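Local coordinates for protein estrogen receptor (Crassostrea gigas, PDB 4N1Y) that probably acts as a constitutively active transcription factor of the steroid hormone receptor family, whose ligand-driven switch has become vestigial, at residues L84-R89 against K96-A101. Sequence-based numbering, arbitrary orientation.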
loop_
_atom_site.group_PDB
_atom_site.type_symbol
_atom_site.label_atom_id
_atom_site.label_comp_id
_atom_site.label_asym_id
_atom_site.label_seq_id
_atom_site.Cartn_x
_atom_site.Cartn_y
_atom_site.Cartn_z
ATOM N N LEU B 84 0.477 6.162 -10.576
ATOM C CA LEU B 84 -0.370 5.153 -11.191
ATOM C C LEU B 84 -0.548 5.459 -12.668
ATOM O O LEU B 84 -0.450 4.567 -13.507
ATOM C CB LEU B 84 -1.731 5.069 -10.500
ATOM C CG LEU B 84 -2.653 4.066 -11.185
ATOM C CD1 LEU B 84 -2.290 2.686 -10.713
ATOM C CD2 LEU B 84 -4.112 4.350 -10.887
ATOM N N ASN B 85 -0.801 6.722 -12.983
ATOM C CA ASN B 85 -0.985 7.126 -14.366
ATOM C C ASN B 85 0.262 6.907 -15.184
ATOM O O ASN B 85 0.230 6.304 -16.259
ATOM C CB ASN B 85 -1.377 8.596 -14.445
ATOM C CG ASN B 85 -2.781 8.838 -13.988
ATOM O OD1 ASN B 85 -3.568 7.900 -13.841
ATOM N ND2 ASN B 85 -3.121 10.101 -13.771
ATOM N N CYS B 86 1.369 7.382 -14.639
ATOM C CA CYS B 86 2.651 7.266 -15.291
ATOM C C CYS B 86 2.979 5.821 -15.632
ATOM O O CYS B 86 3.474 5.536 -16.725
ATOM C CB CYS B 86 3.732 7.854 -14.403
ATOM S SG CYS B 86 5.369 7.659 -15.097
ATOM N N ALA B 87 2.670 4.913 -14.711
ATOM C CA ALA B 87 2.843 3.486 -14.958
ATOM C C ALA B 87 2.081 3.058 -16.204
ATOM O O ALA B 87 2.590 2.301 -17.026
ATOM C CB ALA B 87 2.392 2.671 -13.755
ATOM N N PHE B 88 0.847 3.524 -16.328
ATOM C CA PHE B 88 0.010 3.116 -17.447
ATOM C C PHE B 88 0.503 3.792 -18.721
ATOM O O PHE B 88 0.497 3.179 -19.787
ATOM C CB PHE B 88 -1.472 3.439 -17.194
ATOM C CG PHE B 88 -2.416 2.761 -18.166
ATOM C CD1 PHE B 88 -2.720 1.411 -18.038
ATOM C CD2 PHE B 88 -2.969 3.464 -19.232
ATOM C CE1 PHE B 88 -3.585 0.782 -18.931
ATOM C CE2 PHE B 88 -3.825 2.839 -20.134
ATOM C CZ PHE B 88 -4.128 1.492 -19.980
ATOM N N ARG B 89 0.918 5.056 -18.615
ATOM C CA ARG B 89 1.542 5.744 -19.748
ATOM C C ARG B 89 2.779 4.982 -20.216
ATOM O O ARG B 89 3.154 5.057 -21.382
ATOM C CB ARG B 89 1.929 7.195 -19.392
ATOM C CG ARG B 89 0.856 8.252 -19.637
ATOM C CD ARG B 89 1.388 9.678 -19.429
ATOM N NE ARG B 89 1.949 9.877 -18.088
ATOM C CZ ARG B 89 1.251 10.320 -17.042
ATOM N NH1 ARG B 89 -0.036 10.613 -17.171
ATOM N NH2 ARG B 89 1.831 10.469 -15.859
ATOM N N LYS B 96 11.262 -0.586 -18.986
ATOM C CA LYS B 96 12.601 -0.160 -19.344
ATOM C C LYS B 96 12.718 1.337 -19.117
ATOM O O LYS B 96 13.797 1.846 -18.855
ATOM C CB LYS B 96 12.945 -0.556 -20.796
ATOM C CG LYS B 96 14.165 0.114 -21.376
ATOM C CD LYS B 96 14.411 -0.270 -22.823
ATOM C CE LYS B 96 15.927 -0.419 -23.097
ATOM N NZ LYS B 96 16.569 -1.633 -22.469
ATOM N N SER B 97 11.595 2.037 -19.168
ATOM C CA SER B 97 11.599 3.472 -18.925
ATOM C C SER B 97 10.239 3.975 -18.508
ATOM O O SER B 97 9.238 3.287 -18.686
ATOM C CB SER B 97 12.059 4.211 -20.173
ATOM O OG SER B 97 11.316 3.796 -21.306
ATOM N N LEU B 98 10.205 5.182 -17.951
ATOM C CA LEU B 98 8.943 5.790 -17.555
ATOM C C LEU B 98 8.670 7.006 -18.427
ATOM O O LEU B 98 9.516 7.895 -18.576
ATOM C CB LEU B 98 8.953 6.166 -16.076
ATOM C CG LEU B 98 8.965 4.932 -15.180
ATOM C CD1 LEU B 98 9.087 5.308 -13.718
ATOM C CD2 LEU B 98 7.732 4.079 -15.422
ATOM N N ALA B 99 7.489 7.018 -19.029
ATOM C CA ALA B 99 7.075 8.118 -19.880
ATOM C C ALA B 99 6.234 9.115 -19.086
ATOM O O ALA B 99 5.013 8.971 -18.999
ATOM C CB ALA B 99 6.310 7.595 -21.078
ATOM N N PHE B 100 6.888 10.120 -18.507
ATOM C CA PHE B 100 6.193 11.139 -17.716
ATOM C C PHE B 100 5.366 12.027 -18.620
ATOM O O PHE B 100 4.257 12.455 -18.284
ATOM C CB PHE B 100 7.193 11.946 -16.903
ATOM C CG PHE B 100 7.993 11.099 -15.982
ATOM C CD1 PHE B 100 7.473 10.706 -14.762
ATOM C CD2 PHE B 100 9.252 10.654 -16.353
ATOM C CE1 PHE B 100 8.197 9.890 -13.917
ATOM C CE2 PHE B 100 9.988 9.843 -15.510
ATOM C CZ PHE B 100 9.460 9.459 -14.290
ATOM N N ALA B 101 5.928 12.289 -19.780
ATOM C CA ALA B 101 5.204 12.916 -20.852
ATOM C C ALA B 101 5.742 12.257 -22.110
ATOM O O ALA B 101 6.775 11.584 -22.056
ATOM C CB ALA B 101 5.425 14.425 -20.853
#
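Cys86 lays its sulfur obliquely against the Phe100 ring, with SG 4.3 Å from the ring centroid and 36° off the ring normal, a Cys sulfur-aromatic contact. The nearest ring atom is CD1 of Phe100, 3.7 Å from SG of Cys86, and on the strand side the same sulfur rests on CB of Leu98. The thiol gets there because SG stands anti to the backbone N (chi1 176°), which carries it out from the helix towards the strand. Here the C-terminal end of helix 67-89 meets strand 97-99, the first strand of the two-stranded antiparallel hairpin of the nuclear receptor ligand-binding domain; the axes of the two segments run steeply across each other, 7.0 Å apart at closest approach. One turn after Cys86, Arg89 sends NE to O of Ala99 at 3.3 Å, a weak hydrogen bond bent to 146° at the hydrogen, the acceptor sitting at the guanidinium edge near its plane. CB of Arg89 also touches this carbonyl oxygen, at 3.6 Å; the chain bends at chi3, and one guanidinium face has Asn85 C above it, displaced toward the rim. Replacing Arg89 by an alanine is likely to leave the Ala99 carbonyl without this weak donor and without the CD methylene that lies against its oxygen. Beyond the pair, Ser90 OG hydrogen-bonds both Cys86 O and Ala99 N, bridging helix end and strand, while Phe120 of helix 117-132 meets the Phe100 ring.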